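Local coordinates for protein dTDP-4-amino-4,6-dideoxyglucose formyltransferase (Shewanella sp. FDAARGOS_354, PDB 6V2T) that probably transfers a formyl group from a folate cofactor to the sugar amine of dTDP-4-amino-4,6-dideoxyglucose, a step in making O-antigen sugars, at residues Ser213-His225 with Leu235-Tyr249. Sequence-based numbering, arbitrary orientation.
With 0FX (dTDP-4-amino-4,6-dideoxyglucose), chain G; EDO (1,2-ethanediol), chain I.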
ATOM      1  N   SER B 213      13.166  17.683  11.044  1.00 38.18           N
ATOM      2  CA  SER B 213      13.120  16.903  12.306  1.00 38.66           C
ATOM      3  C   SER B 213      11.660  16.725  12.779  1.00 37.61           C
ATOM      4  O   SER B 213      11.357  15.713  13.438  1.00 37.57           O
ATOM      5  CB  SER B 213      14.031  17.523  13.343  1.00 42.41           C
ATOM      6  OG  SER B 213      13.524  18.771  13.761  1.00 43.80           O
ATOM      7  N   ASP B 214      10.750  17.629  12.428  1.00 34.72           N
ATOM      8  CA  ASP B 214       9.320  17.454  12.776  1.00 32.23           C
ATOM      9  C   ASP B 214       8.800  16.270  11.944  1.00 29.08           C
ATOM     10  O   ASP B 214       8.094  15.442  12.507  1.00 30.24           O
ATOM     11  CB  ASP B 214       8.557  18.769  12.614  1.00 32.73           C
ATOM     12  CG  ASP B 214       9.208  19.866  13.441  1.00 35.10           C
ATOM     13  OD1 ASP B 214       9.355  19.667  14.661  1.00 35.04           O
ATOM     14  OD2 ASP B 214       9.645  20.854  12.854  1.00 33.01           O
ATOM     15  N   PHE B 215       9.171  16.179  10.663  1.00 29.56           N
ATOM     16  CA  PHE B 215       8.750  15.054   9.794  1.00 31.00           C
ATOM     17  C   PHE B 215       9.263  13.744  10.400  1.00 31.86           C
ATOM     18  O   PHE B 215       8.471  12.832  10.623  1.00 31.83           O
ATOM     19  CB  PHE B 215       9.248  15.250   8.359  1.00 32.53           C
ATOM     20  CG  PHE B 215       8.938  14.077   7.464  1.00 31.89           C
ATOM     21  CD1 PHE B 215       7.634  13.815   7.083  1.00 31.36           C
ATOM     22  CD2 PHE B 215       9.931  13.187   7.086  1.00 31.47           C
ATOM     23  CE1 PHE B 215       7.337  12.706   6.301  1.00 32.08           C
ATOM     24  CE2 PHE B 215       9.639  12.104   6.270  1.00 33.51           C
ATOM     25  CZ  PHE B 215       8.336  11.865   5.880  1.00 30.26           C
ATOM     26  N   LYS B 216      10.572  13.672  10.672  1.00 30.13           N
ATOM     27  CA  LYS B 216      11.226  12.477  11.255  1.00 36.39           C
ATOM     28  C   LYS B 216      10.534  12.056  12.559  1.00 35.88           C
ATOM     29  O   LYS B 216      10.272  10.847  12.703  1.00 36.86           O
ATOM     30  CB  LYS B 216      12.724  12.747  11.440  1.00 38.13           C
ATOM     31  CG  LYS B 216      13.466  12.844  10.127  1.00 40.39           C
ATOM     32  CD  LYS B 216      14.959  13.051  10.233  1.00 47.73           C
ATOM     33  CE  LYS B 216      15.651  12.746   8.913  1.00 48.58           C
ATOM     34  NZ  LYS B 216      17.001  13.353   8.850  1.00 55.96           N
ATOM     35  N   ALA B 217      10.134  12.994  13.413  1.00 38.64           N
ATOM     36  CA  ALA B 217       9.400  12.686  14.666  1.00 39.26           C
ATOM     37  C   ALA B 217       8.047  12.034  14.357  1.00 35.73           C
ATOM     38  O   ALA B 217       7.698  11.047  15.052  1.00 34.80           O
ATOM     39  CB  ALA B 217       9.227  13.919  15.525  1.00 43.12           C
ATOM     40  N   LEU B 218       7.288  12.548  13.380  1.00 34.86           N
ATOM     41  CA  LEU B 218       5.948  12.000  13.027  1.00 34.09           C
ATOM     42  C   LEU B 218       6.106  10.552  12.586  1.00 31.52           C
ATOM     43  O   LEU B 218       5.170   9.754  12.765  1.00 37.36           O
ATOM     44  CB  LEU B 218       5.335  12.762  11.850  1.00 37.79           C
ATOM     45  CG  LEU B 218       4.467  13.963  12.185  1.00 40.74           C
ATOM     46  CD1 LEU B 218       3.947  14.546  10.881  1.00 43.60           C
ATOM     47  CD2 LEU B 218       3.328  13.575  13.114  1.00 40.79           C
ATOM     48  N   CYS B 219       7.260  10.248  12.007  1.00 31.07           N
ATOM     49  CA  CYS B 219       7.535   8.955  11.345  1.00 34.38           C
ATOM     50  C   CYS B 219       7.631   7.858  12.405  1.00 36.22           C
ATOM     51  O   CYS B 219       7.260   6.744  12.094  1.00 34.92           O
ATOM     52  CB  CYS B 219       8.799   9.030  10.505  1.00 32.78           C
ATOM     53  SG  CYS B 219       8.529   9.754   8.863  1.00 32.36           S
ATOM     54  N   LYS B 220       8.074   8.197  13.623  1.00 38.47           N
ATOM     55  CA  LYS B 220       8.288   7.226  14.725  1.00 41.09           C
ATOM     56  C   LYS B 220       6.934   6.953  15.368  1.00 42.69           C
ATOM     57  O   LYS B 220       6.427   7.813  16.126  1.00 39.17           O
ATOM     58  CB  LYS B 220       9.315   7.741  15.741  1.00 44.76           C
ATOM     59  CG  LYS B 220       9.641   6.735  16.837  1.00 49.59           C
ATOM     60  CD  LYS B 220      10.706   7.177  17.819  1.00 53.37           C
ATOM     61  CE  LYS B 220      10.691   6.294  19.052  1.00 62.45           C
ATOM     62  NZ  LYS B 220      11.693   6.733  20.050  1.00 67.83           N
ATOM     63  N   LEU B 221       6.337   5.815  15.037  1.00 38.11           N
ATOM     64  CA  LEU B 221       4.986   5.483  15.528  1.00 37.18           C
ATOM     65  C   LEU B 221       5.079   5.035  16.991  1.00 35.17           C
ATOM     66  O   LEU B 221       6.048   4.357  17.337  1.00 34.14           O
ATOM     67  CB  LEU B 221       4.415   4.363  14.659  1.00 36.17           C
ATOM     68  CG  LEU B 221       4.301   4.704  13.180  1.00 33.30           C
ATOM     69  CD1 LEU B 221       3.750   3.497  12.433  1.00 31.85           C
ATOM     70  CD2 LEU B 221       3.438   5.935  12.959  1.00 32.30           C
ATOM     71  N   ASN B 222       4.045   5.353  17.761  1.00 39.40           N
ATOM     72  CA  ASN B 222       3.812   4.816  19.128  1.00 39.80           C
ATOM     73  C   ASN B 222       2.622   3.857  19.047  1.00 36.77           C
ATOM     74  O   ASN B 222       1.467   4.332  19.003  1.00 38.43           O
ATOM     75  CB  ASN B 222       3.629   5.964  20.124  1.00 40.70           C
ATOM     76  CG  ASN B 222       3.118   5.499  21.467  1.00 46.04           C
ATOM     77  OD1 ASN B 222       3.321   4.346  21.826  1.00 44.48           O
ATOM     78  ND2 ASN B 222       2.384   6.365  22.160  1.00 45.25           N
ATOM     79  N   LEU B 223       2.889   2.554  19.030  1.00 38.87           N
ATOM     80  CA  LEU B 223       1.841   1.499  18.944  1.00 36.56           C
ATOM     81  C   LEU B 223       0.887   1.538  20.156  1.00 38.37           C
ATOM     82  O   LEU B 223      -0.164   0.920  20.069  1.00 37.33           O
ATOM     83  CB  LEU B 223       2.546   0.149  18.803  1.00 38.67           C
ATOM     84  CG  LEU B 223       3.169  -0.119  17.424  1.00 40.11           C
ATOM     85  CD1 LEU B 223       3.759  -1.527  17.339  1.00 41.16           C
ATOM     86  CD2 LEU B 223       2.152   0.108  16.321  1.00 37.60           C
ATOM     87  N   ASP B 224       1.229   2.245  21.242  1.00 44.98           N
ATOM     88  CA  ASP B 224       0.413   2.294  22.490  1.00 43.01           C
ATOM     89  C   ASP B 224      -0.508   3.509  22.467  1.00 43.22           C
ATOM     90  O   ASP B 224      -1.446   3.592  23.299  1.00 42.94           O
ATOM     91  CB  ASP B 224       1.332   2.273  23.714  1.00 46.06           C
ATOM     92  CG  ASP B 224       2.115   0.972  23.788  1.00 45.92           C
ATOM     93  OD1 ASP B 224       1.467  -0.093  23.698  1.00 42.17           O
ATOM     94  OD2 ASP B 224       3.373   1.027  23.856  1.00 56.89           O
ATOM     95  N   HIS B 225      -0.270   4.421  21.530  1.00 43.85           N
ATOM     96  CA  HIS B 225      -1.051   5.666  21.407  1.00 39.70           C
ATOM     97  C   HIS B 225      -2.508   5.267  21.245  1.00 41.55           C
ATOM     98  O   HIS B 225      -2.767   4.367  20.433  1.00 40.50           O
ATOM     99  CB  HIS B 225      -0.527   6.504  20.234  1.00 41.25           C
ATOM    100  CG  HIS B 225      -1.327   7.736  20.062  1.00 41.36           C
ATOM    101  ND1 HIS B 225      -2.459   7.755  19.275  1.00 41.97           N
ATOM    102  CD2 HIS B 225      -1.224   8.946  20.661  1.00 41.35           C
ATOM    103  CE1 HIS B 225      -2.987   8.966  19.331  1.00 50.69           C
ATOM    104  NE2 HIS B 225      -2.235   9.717  20.182  1.00 43.53           N
ATOM    105  N   LEU B 235      -2.902   9.720  10.084  1.00 28.81           N
ATOM    106  CA  LEU B 235      -1.430   9.736  10.299  1.00 27.25           C
ATOM    107  C   LEU B 235      -0.737   8.830   9.271  1.00 26.68           C
ATOM    108  O   LEU B 235       0.290   9.284   8.659  1.00 27.59           O
ATOM    109  CB  LEU B 235      -1.134   9.241  11.715  1.00 27.91           C
ATOM    110  CG  LEU B 235       0.332   8.985  12.055  1.00 30.33           C
ATOM    111  CD1 LEU B 235       1.129  10.255  11.877  1.00 32.75           C
ATOM    112  CD2 LEU B 235       0.473   8.457  13.494  1.00 31.16           C
ATOM    113  N   LEU B 236      -1.205   7.582   9.130  1.00 30.20           N
ATOM    114  CA  LEU B 236      -0.523   6.591   8.236  1.00 29.82           C
ATOM    115  C   LEU B 236      -0.699   7.011   6.762  1.00 28.44           C
ATOM    116  O   LEU B 236       0.273   6.895   6.006  1.00 26.07           O
ATOM    117  CB  LEU B 236      -1.066   5.187   8.503  1.00 28.30           C
ATOM    118  CG  LEU B 236      -0.802   4.640   9.902  1.00 29.50           C
ATOM    119  CD1 LEU B 236      -1.444   3.270  10.061  1.00 32.01           C
ATOM    120  CD2 LEU B 236       0.689   4.587  10.217  1.00 28.83           C
ATOM    121  N   ARG B 237      -1.863   7.526   6.359  1.00 25.39           N
ATOM    122  CA  ARG B 237      -2.034   8.014   4.957  1.00 26.49           C
ATOM    123  C   ARG B 237      -1.161   9.246   4.699  1.00 27.37           C
ATOM    124  O   ARG B 237      -0.555   9.309   3.581  1.00 26.89           O
ATOM    125  CB  ARG B 237      -3.511   8.171   4.571  1.00 30.00           C
ATOM    126  CG  ARG B 237      -4.184   9.453   5.030  1.00 29.74           C
ATOM    127  CD  ARG B 237      -5.678   9.309   4.751  1.00 32.40           C
ATOM    128  NE  ARG B 237      -6.457  10.342   5.405  1.00 31.34           N
ATOM    129  CZ  ARG B 237      -6.757  11.538   4.912  1.00 30.33           C
ATOM    130  NH1 ARG B 237      -6.346  11.937   3.714  1.00 28.46           N
ATOM    131  NH2 ARG B 237      -7.483  12.353   5.654  1.00 32.14           N
ATOM    132  N   ALA B 238      -0.976  10.131   5.700  1.00 28.37           N
ATOM    133  CA  ALA B 238      -0.120  11.332   5.601  1.00 27.17           C
ATOM    134  C   ALA B 238       1.329  10.902   5.342  1.00 27.62           C
ATOM    135  O   ALA B 238       2.041  11.626   4.663  1.00 26.29           O
ATOM    136  CB  ALA B 238      -0.174  12.158   6.869  1.00 25.02           C
ATOM    137  N   LEU B 239       1.736   9.776   5.924  1.00 26.90           N
ATOM    138  CA  LEU B 239       3.139   9.277   5.937  1.00 24.46           C
ATOM    139  C   LEU B 239       3.356   8.247   4.808  1.00 27.14           C
ATOM    140  O   LEU B 239       4.472   7.711   4.681  1.00 27.48           O
ATOM    141  CB  LEU B 239       3.408   8.692   7.316  1.00 27.08           C
ATOM    142  CG  LEU B 239       3.502   9.738   8.431  1.00 28.27           C
ATOM    143  CD1 LEU B 239       3.816   9.081   9.770  1.00 32.18           C
ATOM    144  CD2 LEU B 239       4.527  10.827   8.129  1.00 28.35           C
ATOM    145  N   SER B 240       2.357   8.034   3.969  1.00 26.13           N
ATOM    146  CA  SER B 240       2.397   7.077   2.844  1.00 28.08           C
ATOM    147  C   SER B 240       2.593   7.841   1.549  1.00 28.56           C
ATOM    148  O   SER B 240       1.761   8.701   1.205  1.00 26.54           O
ATOM    149  CB  SER B 240       1.202   6.198   2.826  1.00 28.40           C
ATOM    150  OG  SER B 240       1.132   5.504   4.053  1.00 28.88           O
ATOM    151  N   HIS B 241       3.713   7.590   0.894  1.00 26.64           N
ATOM    152  CA  HIS B 241       4.073   8.296  -0.362  1.00 28.25           C
ATOM    153  C   HIS B 241       4.887   7.328  -1.210  1.00 29.12           C
ATOM    154  O   HIS B 241       6.134   7.334  -1.080  1.00 29.51           O
ATOM    155  CB  HIS B 241       4.833   9.577  -0.069  1.00 27.59           C
ATOM    156  CG  HIS B 241       5.008  10.489  -1.231  1.00 29.59           C
ATOM    157  ND1 HIS B 241       4.451  11.769  -1.242  1.00 28.51           N
ATOM    158  CD2 HIS B 241       5.686  10.337  -2.404  1.00 31.19           C
ATOM    159  CE1 HIS B 241       4.765  12.355  -2.394  1.00 31.59           C
ATOM    160  NE2 HIS B 241       5.528  11.497  -3.129  1.00 32.06           N
ATOM    161  N   GLY B 242       4.195   6.551  -2.021  1.00 33.44           N
ATOM    162  CA  GLY B 242       4.815   5.564  -2.934  1.00 40.18           C
ATOM    163  C   GLY B 242       5.685   4.611  -2.137  1.00 40.58           C
ATOM    164  O   GLY B 242       5.210   4.112  -1.101  1.00 36.33           O
ATOM    165  N   ASP B 243       6.956   4.465  -2.515  1.00 43.32           N
ATOM    166  CA  ASP B 243       7.863   3.465  -1.898  1.00 46.05           C
ATOM    167  C   ASP B 243       8.721   4.094  -0.812  1.00 45.50           C
ATOM    168  O   ASP B 243       9.579   3.357  -0.267  1.00 40.30           O
ATOM    169  CB  ASP B 243       8.762   2.814  -2.945  1.00 54.07           C
ATOM    170  CG  ASP B 243       7.996   1.806  -3.773  1.00 57.53           C
ATOM    171  OD1 ASP B 243       7.130   1.115  -3.193  1.00 62.11           O
ATOM    172  OD2 ASP B 243       8.244   1.749  -4.981  1.00 67.01           O
ATOM    173  N   PHE B 244       8.489   5.363  -0.452  1.00 37.81           N
ATOM    174  CA  PHE B 244       9.304   6.028   0.599  1.00 36.54           C
ATOM    175  C   PHE B 244       9.155   5.220   1.887  1.00 36.61           C
ATOM    176  O   PHE B 244       8.058   4.724   2.173  1.00 39.59           O
ATOM    177  CB  PHE B 244       8.960   7.520   0.728  1.00 34.81           C
ATOM    178  CG  PHE B 244       9.661   8.394  -0.281  1.00 36.13           C
ATOM    179  CD1 PHE B 244       8.944   9.093  -1.243  1.00 38.45           C
ATOM    180  CD2 PHE B 244      11.046   8.497  -0.281  1.00 38.13           C
ATOM    181  CE1 PHE B 244       9.591   9.872  -2.191  1.00 37.62           C
ATOM    182  CE2 PHE B 244      11.695   9.288  -1.221  1.00 40.27           C
ATOM    183  CZ  PHE B 244      10.963   9.974  -2.168  1.00 39.38           C
ATOM    184  N   ASN B 245      10.261   5.075   2.614  1.00 41.28           N
ATOM    185  CA  ASN B 245      10.331   4.437   3.950  1.00 41.96           C
ATOM    186  C   ASN B 245      10.046   5.519   4.970  1.00 32.06           C
ATOM    187  O   ASN B 245      10.975   6.257   5.307  1.00 35.58           O
ATOM    188  CB  ASN B 245      11.700   3.781   4.169  1.00 50.41           C
ATOM    189  CG  ASN B 245      11.935   2.642   3.201  1.00 48.07           C
ATOM    190  OD1 ASN B 245      11.339   1.575   3.334  1.00 58.23           O
ATOM    191  ND2 ASN B 245      12.791   2.867   2.220  1.00 63.33           N
ATOM    192  N   ASN B 246       8.783   5.720   5.325  1.00 32.21           N
ATOM    193  CA  ASN B 246       8.427   6.856   6.209  1.00 30.10           C
ATOM    194  C   ASN B 246       8.064   6.312   7.589  1.00 29.99           C
ATOM    195  O   ASN B 246       8.952   6.276   8.469  1.00 29.52           O
ATOM    196  CB  ASN B 246       7.380   7.764   5.559  1.00 31.64           C
ATOM    197  CG  ASN B 246       7.869   8.501   4.329  1.00 30.27           C
ATOM    198  OD1 ASN B 246       9.053   8.826   4.197  1.00 29.99           O
ATOM    199  ND2 ASN B 246       6.957   8.783   3.419  1.00 28.02           N
ATOM    200  N   ALA B 247       6.792   5.997   7.820  1.00 29.17           N
ATOM    201  CA  ALA B 247       6.286   5.554   9.131  1.00 32.44           C
ATOM    202  C   ALA B 247       6.955   4.221   9.473  1.00 31.76           C
ATOM    203  O   ALA B 247       7.046   3.363   8.592  1.00 28.58           O
ATOM    204  CB  ALA B 247       4.784   5.445   9.103  1.00 30.08           C
ATOM    205  N   TYR B 248       7.404   4.075  10.708  1.00 32.82           N
ATOM    206  CA  TYR B 248       7.952   2.813  11.259  1.00 33.20           C
ATOM    207  C   TYR B 248       7.669   2.765  12.756  1.00 34.78           C
ATOM    208  O   TYR B 248       7.463   3.825  13.347  1.00 35.00           O
ATOM    209  CB  TYR B 248       9.456   2.707  11.007  1.00 33.94           C
ATOM    210  CG  TYR B 248      10.244   3.731  11.768  1.00 37.13           C
ATOM    211  CD1 TYR B 248      10.434   5.004  11.252  1.00 37.83           C
ATOM    212  CD2 TYR B 248      10.736   3.458  13.036  1.00 39.95           C
ATOM    213  CE1 TYR B 248      11.135   5.969  11.950  1.00 41.98           C
ATOM    214  CE2 TYR B 248      11.425   4.417  13.755  1.00 41.83           C
ATOM    215  CZ  TYR B 248      11.646   5.666  13.199  1.00 43.58           C
ATOM    216  OH  TYR B 248      12.297   6.627  13.904  1.00 45.82           O
ATOM    217  N   TYR B 249       7.666   1.566  13.339  1.00 38.61           N
ATOM    218  CA  TYR B 249       7.875   1.362  14.799  1.00 39.92           C
ATOM    219  C   TYR B 249       9.190   0.595  15.004  1.00 38.11           C
ATOM    220  O   TYR B 249       9.636  -0.214  14.144  1.00 40.27           O
ATOM    221  CB  TYR B 249       6.650   0.744  15.493  1.00 42.02           C
ATOM    222  CG  TYR B 249       6.234  -0.626  15.016  1.00 40.89           C
ATOM    223  CD1 TYR B 249       6.795  -1.782  15.559  1.00 42.20           C
ATOM    224  CD2 TYR B 249       5.291  -0.769  14.012  1.00 38.14           C
ATOM    225  CE1 TYR B 249       6.410  -3.039  15.129  1.00 38.17           C
ATOM    226  CE2 TYR B 249       4.894  -2.021  13.572  1.00 38.33           C
ATOM    227  CZ  TYR B 249       5.472  -3.155  14.116  1.00 40.01           C
ATOM    228  OH  TYR B 249       5.080  -4.368  13.641  1.00 36.71           O
TER
HETATM  229  O4P 0FX G 301       9.195  18.492  -3.294  1.00 33.87           O
HETATM  230  P2  0FX G 301      10.614  18.086  -3.700  1.00 62.66           P
HETATM  231  O3P 0FX G 301      11.042  18.694  -4.998  1.00 58.71           O
HETATM  232  O1G 0FX G 301      11.476  18.731  -2.557  1.00 58.63           O
HETATM  233  C1G 0FX G 301      12.534  19.613  -2.925  1.00 61.00           C
HETATM  234  C2G 0FX G 301      13.708  19.196  -2.060  1.00 60.88           C
HETATM  235  O2G 0FX G 301      14.137  17.838  -2.272  1.00 53.31           O
HETATM  236  C3G 0FX G 301      13.261  19.347  -0.616  1.00 61.34           C
HETATM  237  O3G 0FX G 301      14.406  19.060   0.200  1.00 54.85           O
HETATM  238  C4G 0FX G 301      12.674  20.747  -0.347  1.00 54.90           C
HETATM  239  N4A 0FX G 301      12.018  20.746   0.964  1.00 57.78           N
HETATM  240  C5G 0FX G 301      11.635  21.217  -1.359  1.00 54.86           C
HETATM  241  C6G 0FX G 301      11.289  22.704  -1.141  1.00 52.99           C
HETATM  242  O5G 0FX G 301      12.147  20.985  -2.674  1.00 61.19           O
HETATM  243  OPP 0FX G 301      11.061  16.479  -4.017  1.00 38.73           O
HETATM  244  P   0FX G 301      11.206  15.610  -2.721  1.00 38.19           P
HETATM  245  O1P 0FX G 301      12.200  15.985  -1.725  1.00 34.96           O
HETATM  246  O2P 0FX G 301      11.620  14.237  -3.180  1.00 54.66           O
HETATM  247  O5  0FX G 301       9.828  15.285  -2.025  1.00 38.90           O
HETATM  248  C5  0FX G 301       8.670  15.051  -2.782  1.00 30.86           C
HETATM  249  C4  0FX G 301       7.687  14.303  -1.873  1.00 31.65           C
HETATM  250  O4  0FX G 301       8.134  12.977  -1.585  1.00 29.80           O
HETATM  251  C3  0FX G 301       7.521  14.918  -0.472  1.00 30.30           C
HETATM  252  O3  0FX G 301       6.640  16.033  -0.473  1.00 31.02           O
HETATM  253  C2  0FX G 301       7.053  13.738   0.415  1.00 28.75           C
HETATM  254  C1  0FX G 301       7.732  12.552  -0.326  1.00 31.90           C
HETATM  255  N11 0FX G 301       8.901  12.110   0.421  1.00 31.93           N
HETATM  256  C61 0FX G 301      10.157  12.479   0.083  1.00 36.01           C
HETATM  257  C51 0FX G 301      11.231  11.997   0.830  1.00 36.88           C
HETATM  258  C5A 0FX G 301      12.654  12.412   0.471  1.00 38.83           C
HETATM  259  C21 0FX G 301       8.675  11.287   1.452  1.00 31.10           C
HETATM  260  O21 0FX G 301       7.397  10.947   1.756  1.00 32.29           O
HETATM  261  N31 0FX G 301       9.689  10.809   2.213  1.00 32.12           N
HETATM  262  C41 0FX G 301      10.970  11.150   1.914  1.00 36.60           C
HETATM  263  O41 0FX G 301      11.972  10.698   2.724  1.00 34.61           O
HETATM  264  C1  EDO I 303      -9.237  15.352   4.532  1.00 39.50           C
HETATM  265  O1  EDO I 303      -7.952  15.072   5.084  1.00 32.30           O
HETATM  266  C2  EDO I 303      -9.996  16.151   5.511  1.00 39.35           C
HETATM  267  O2  EDO I 303      -9.938  15.544   6.806  1.00 39.98           O
HETATM  268  O   HOH W   1      12.133   9.206  12.677  1.00 49.77           O
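Cys-219 and Leu-221, leaving helix 212-219, each hydrogen-bond the backbone of Tyr-248 in strand 248-250. Tyr-248 N donates to Cys-219 O (3.0 Å), and Leu-221 N donates in return to Tyr-248 O (2.8 Å). Together they make a single beta bridge between Lys-220 and Tyr-248, and Ala-247 CA adds a CA-H...O contact to the same Cys-219 carbonyl.

Both tyrosines offer a ring face. Tyr-249 takes Leu-223 CD1 almost over its ring centre, 3.5 Å from the centroid. The Tyr-248 ring lies over Lys-220 CA; with chi1 at 67°, CG sits between the backbone N and carbonyl carbon, folding the ring back over the helix end although CB points away. There its OH shares a water with Lys-216 O.

The apolar contacts are mostly between leucines. Leu-221 pushes CD2 against Leu-235 CD2 (3.9 Å) and CD1 against Leu-236 CD2, while Leu-239 sets CD1 by Leu-218 O and CD2 by Phe-215 CE1 (3.8 Å). This is the C-terminal dimerization region of the N-formyltransferase: Leu-221 also packs on Leu-229 of the second subunit, and Asp-224 forms a salt bridge with Arg-230 of that subunit.

At the sugar-nucleotide pocket, Asn-246 reads the thymine edge with both amide atoms: OD1 accepts from N31 of the ligand (2.9 Å) and ND2 donates to O21 (2.8 Å). A further bond from ND2 to Leu-239 O steadies the amide, whose OD1 also meets the edge of the Phe-215 ring at CZ, the two planes 85° apart.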